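Local coordinates for SusD superfamily protein (Bacteroides fragilis, PDB 3L22) that probably captures glycans at the outer membrane for import, as SusD proteins do, and can bind zinc, at residues Glu345-Arg356 against Ile369-Ala380. Sequence-based numbering, arbitrary orientation. Where two conformers were deposited one is given.
Sequences EATAKSLLKQVR and IDNLSGDALKEA. With EDO (1,2-ethanediol), chain B; EDO (1,2-ethanediol), chain V.
E345 OE2 accepts a hydrogen bond from G374 N, which reaches it at 2.9 Å from above the carboxylate plane; a water lies within bonding distance of the same oxygen, of G374 O and of K378 NZ. The carboxylate thus crosses from the first turn of helix 345-359 to a backbone N-H near the start of helix 374-388, where the helix polarity could suit its negative charge. With CG anti to the carbonyl carbon (chi1 -76°) and the chain extended beyond, E345 runs past L377, its CG 3.6 Å from L377 CD2. L377 enters as a knob among E345, A348, K349 and L352, and K349 crosses it at about a right angle. One turn on, K353 runs past I369 in the opposite direction, and in the modelled conformer its bend at chi3 (80°) brings NZ to the syn side of D370 OD1 in a salt bridge (2.7 Å). Beneath these lysines, L352 CD2 meets A380 CB at 3.8 Å and L352 CG abuts I369 CD1. The axes of 345-356 and 374-380 run in the same general direction, 30° apart, so that two successive helices of the SusD family region pack side by side, with L377 as a knob in a hole of helix 345-359.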
loop_
_atom_site.group_PDB
_atom_site.type_symbol
_atom_site.label_atom_id
_atom_site.label_comp_id
_atom_site.label_asym_id
_atom_site.label_seq_id
_atom_site.Cartn_x
_atom_site.Cartn_y
_atom_site.Cartn_z
ATOM N N GLU A 345 1.739 10.167 24.597
ATOM C CA GLU A 345 0.489 10.799 24.167
ATOM C C GLU A 345 0.639 12.241 23.686
ATOM O O GLU A 345 0.078 12.597 22.648
ATOM C CB GLU A 345 -0.634 10.647 25.230
ATOM C CG GLU A 345 -1.197 9.180 25.180
ATOM C CD GLU A 345 -2.449 8.928 26.031
ATOM O OE1 GLU A 345 -2.910 9.838 26.757
ATOM O OE2 GLU A 345 -2.972 7.801 25.932
ATOM N N ALA A 346 1.425 13.042 24.393
ATOM C CA ALA A 346 1.679 14.427 23.990
ATOM C C ALA A 346 2.244 14.491 22.584
ATOM O O ALA A 346 1.811 15.302 21.772
ATOM C CB ALA A 346 2.656 15.186 25.036
ATOM N N THR A 347 3.182 13.616 22.273
ATOM C CA THR A 347 3.749 13.574 20.924
ATOM C C THR A 347 2.731 13.116 19.874
ATOM O O THR A 347 2.669 13.665 18.758
ATOM C CB THR A 347 4.994 12.648 20.913
ATOM O OG1 THR A 347 5.917 13.168 21.851
ATOM C CG2 THR A 347 5.648 12.522 19.541
ATOM N N ALA A 348 1.950 12.102 20.219
ATOM C CA ALA A 348 0.906 11.579 19.312
ATOM C C ALA A 348 -0.064 12.696 18.943
ATOM O O ALA A 348 -0.442 12.842 17.767
ATOM C CB ALA A 348 0.130 10.380 19.969
ATOM N N LYS A 349 -0.454 13.461 19.953
ATOM C CA LYS A 349 -1.376 14.581 19.764
ATOM C C LYS A 349 -0.781 15.654 18.859
ATOM O O LYS A 349 -1.484 16.191 17.992
ATOM C CB LYS A 349 -1.775 15.223 21.092
ATOM C CG LYS A 349 -2.637 14.387 22.052
ATOM C CD LYS A 349 -2.618 15.077 23.439
ATOM C CE LYS A 349 -3.623 14.505 24.278
ATOM N NZ LYS A 349 -3.648 14.937 25.716
ATOM N N SER A 350 0.494 15.970 19.036
ATOM C CA SER A 350 1.117 17.006 18.198
ATOM C C SER A 350 1.215 16.533 16.740
ATOM O O SER A 350 0.966 17.313 15.815
ATOM C CB SER A 350 2.473 17.448 18.751
ATOM O OG SER A 350 3.489 16.538 18.393
ATOM N N LEU A 351 1.515 15.246 16.536
ATOM C CA LEU A 351 1.573 14.659 15.196
ATOM C C LEU A 351 0.178 14.667 14.528
ATOM O O LEU A 351 0.047 15.094 13.369
ATOM C CB LEU A 351 2.159 13.237 15.257
ATOM C CG LEU A 351 3.641 13.108 15.645
ATOM C CD1 LEU A 351 4.042 11.674 16.063
ATOM C CD2 LEU A 351 4.580 13.642 14.549
ATOM N N LEU A 352 -0.852 14.208 15.258
ATOM C CA LEU A 352 -2.255 14.244 14.778
ATOM C C LEU A 352 -2.644 15.664 14.388
ATOM O O LEU A 352 -3.203 15.879 13.308
ATOM C CB LEU A 352 -3.253 13.698 15.818
ATOM C CG LEU A 352 -4.747 13.694 15.470
ATOM C CD1 LEU A 352 -4.977 12.957 14.112
ATOM C CD2 LEU A 352 -5.603 13.079 16.583
ATOM N N LYS A 353 -2.307 16.641 15.224
ATOM C CA LYS A 353 -2.677 18.019 14.935
ATOM C C LYS A 353 -2.043 18.529 13.630
ATOM O O LYS A 353 -2.690 19.276 12.875
ATOM C CB LYS A 353 -2.352 18.939 16.106
ATOM C CG LYS A 353 -3.301 18.764 17.278
ATOM C CD LYS A 353 -2.788 19.386 18.558
ATOM C CE LYS A 353 -3.024 20.902 18.596
ATOM N NZ LYS A 353 -3.055 21.502 19.982
ATOM N N GLN A 354 -0.811 18.133 13.326
ATOM C CA GLN A 354 -0.214 18.577 12.076
ATOM C C GLN A 354 -1.038 18.157 10.876
ATOM O O GLN A 354 -1.291 18.964 9.975
ATOM C CB GLN A 354 1.193 18.016 11.844
ATOM C CG GLN A 354 2.254 18.580 12.689
ATOM C CD GLN A 354 3.631 18.059 12.282
ATOM O OE1 GLN A 354 4.070 18.237 11.132
ATOM N NE2 GLN A 354 4.309 17.416 13.221
ATOM N N VAL A 355 -1.446 16.896 10.858
ATOM C CA VAL A 355 -2.163 16.378 9.700
ATOM C C VAL A 355 -3.578 16.947 9.649
ATOM O O VAL A 355 -3.980 17.466 8.603
ATOM C CB VAL A 355 -2.169 14.854 9.660
ATOM C CG1 VAL A 355 -3.053 14.329 8.494
ATOM C CG2 VAL A 355 -0.698 14.325 9.547
ATOM N N ARG A 356 -4.310 16.882 10.762
ATOM C CA ARG A 356 -5.696 17.353 10.746
ATOM C C ARG A 356 -5.757 18.855 10.477
ATOM O O ARG A 356 -6.608 19.317 9.723
ATOM C CB ARG A 356 -6.414 17.011 12.055
ATOM C CG ARG A 356 -7.899 17.415 12.110
ATOM C CD ARG A 356 -8.612 16.886 13.355
ATOM N NE ARG A 356 -10.022 17.287 13.385
ATOM C CZ ARG A 356 -11.015 16.661 12.749
ATOM N NH1 ARG A 356 -10.812 15.559 12.051
ATOM N NH2 ARG A 356 -12.250 17.133 12.831
ATOM N N ILE A 369 -8.339 18.019 20.277
ATOM C CA ILE A 369 -7.220 17.063 20.283
ATOM C C ILE A 369 -6.428 17.104 21.577
ATOM O O ILE A 369 -6.064 16.057 22.130
ATOM C CB ILE A 369 -6.274 17.256 19.076
ATOM C CG1 ILE A 369 -7.006 16.824 17.788
ATOM C CG2 ILE A 369 -4.976 16.404 19.280
ATOM C CD1 ILE A 369 -6.229 17.019 16.511
ATOM N N ASP A 370 -6.218 18.305 22.100
ATOM C CA ASP A 370 -5.517 18.460 23.358
ATOM C C ASP A 370 -6.140 17.731 24.530
ATOM O O ASP A 370 -5.417 17.398 25.445
ATOM C CB ASP A 370 -5.307 19.953 23.696
ATOM C CG ASP A 370 -4.333 20.634 22.712
ATOM O OD1 ASP A 370 -3.363 19.988 22.242
ATOM O OD2 ASP A 370 -4.566 21.803 22.351
ATOM N N ASN A 371 -7.443 17.437 24.485
ATOM C CA ASN A 371 -8.090 16.714 25.565
ATOM C C ASN A 371 -8.226 15.216 25.306
ATOM O O ASN A 371 -8.722 14.517 26.118
ATOM C CB ASN A 371 -9.472 17.354 25.866
ATOM C CG ASN A 371 -9.345 18.710 26.538
ATOM O OD1 ASN A 371 -8.284 19.054 27.027
ATOM N ND2 ASN A 371 -10.442 19.464 26.605
ATOM N N LEU A 372 -7.775 14.717 24.184
ATOM C CA LEU A 372 -7.810 13.265 23.943
ATOM C C LEU A 372 -6.805 12.472 24.795
ATOM O O LEU A 372 -5.700 12.933 25.042
ATOM C CB LEU A 372 -7.506 12.982 22.483
ATOM C CG LEU A 372 -8.494 13.507 21.441
ATOM C CD1 LEU A 372 -7.912 13.313 20.033
ATOM C CD2 LEU A 372 -9.840 12.805 21.613
ATOM N N SER A 373 -7.165 11.252 25.168
ATOM C CA SER A 373 -6.208 10.321 25.731
ATOM C C SER A 373 -6.717 8.906 25.497
ATOM O O SER A 373 -7.856 8.718 25.070
ATOM C CB SER A 373 -5.970 10.601 27.220
ATOM O OG SER A 373 -7.120 10.287 27.924
ATOM N N GLY A 374 -5.858 7.925 25.775
ATOM C CA GLY A 374 -6.176 6.514 25.662
ATOM C C GLY A 374 -6.924 6.138 24.394
ATOM O O GLY A 374 -6.520 6.491 23.265
ATOM N N ASP A 375 -8.062 5.470 24.577
ATOM C CA ASP A 375 -8.853 4.977 23.447
ATOM C C ASP A 375 -9.400 6.052 22.539
ATOM O O ASP A 375 -9.471 5.834 21.323
ATOM C CB ASP A 375 -10.023 4.109 23.936
ATOM C CG ASP A 375 -9.567 2.755 24.476
ATOM O OD1 ASP A 375 -8.414 2.352 24.209
ATOM O OD2 ASP A 375 -10.383 2.088 25.160
ATOM N N ALA A 376 -9.817 7.178 23.103
ATOM C CA ALA A 376 -10.309 8.282 22.303
ATOM C C ALA A 376 -9.246 8.834 21.389
ATOM O O ALA A 376 -9.540 9.180 20.225
ATOM C CB ALA A 376 -10.895 9.411 23.178
ATOM N N LEU A 377 -8.019 8.901 21.905
ATOM C CA LEU A 377 -6.874 9.364 21.115
ATOM C C LEU A 377 -6.569 8.384 19.991
ATOM O O LEU A 377 -6.396 8.785 18.856
ATOM C CB LEU A 377 -5.622 9.574 21.985
ATOM C CG LEU A 377 -4.306 9.968 21.278
ATOM C CD1 LEU A 377 -4.508 11.238 20.409
ATOM C CD2 LEU A 377 -3.177 10.184 22.329
ATOM N N LYS A 378 -6.481 7.108 20.299
ATOM C CA LYS A 378 -6.242 6.121 19.244
ATOM C C LYS A 378 -7.318 6.169 18.170
ATOM O O LYS A 378 -7.019 6.157 16.961
ATOM C CB LYS A 378 -6.149 4.720 19.819
ATOM C CG LYS A 378 -4.863 4.501 20.643
ATOM C CD LYS A 378 -4.717 3.083 21.118
ATOM C CE LYS A 378 -3.455 2.861 21.973
ATOM N NZ LYS A 378 -3.509 3.655 23.221
ATOM N N GLU A 379 -8.571 6.247 18.588
ATOM C CA GLU A 379 -9.662 6.302 17.625
ATOM C C GLU A 379 -9.586 7.552 16.745
ATOM O O GLU A 379 -9.863 7.477 15.561
ATOM C CB GLU A 379 -10.992 6.251 18.343
ATOM C CG GLU A 379 -12.189 6.242 17.402
ATOM C CD GLU A 379 -13.484 5.636 18.038
ATOM O OE1 GLU A 379 -13.377 4.617 18.814
ATOM O OE2 GLU A 379 -14.584 6.223 17.756
ATOM N N ALA A 380 -9.194 8.692 17.317
ATOM C CA ALA A 380 -9.031 9.903 16.510
ATOM C C ALA A 380 -7.925 9.726 15.468
ATOM O O ALA A 380 -8.032 10.221 14.356
ATOM C CB ALA A 380 -8.725 11.128 17.404
HETATM C C1 EDO B . -10.000 10.178 26.754
HETATM O O1 EDO B . -10.364 11.049 25.633
HETATM C C2 EDO B . -10.479 8.727 26.971
HETATM O O2 EDO B . -10.437 7.674 25.965
HETATM C C1 EDO V . 0.793 9.615 28.725
HETATM O O1 EDO V . 1.486 9.437 27.495
HETATM C C2 EDO V . 0.358 8.241 29.245
HETATM O O2 EDO V . 1.284 7.206 28.853
HETATM O O HOH W 1 -3.661 6.345 23.283
#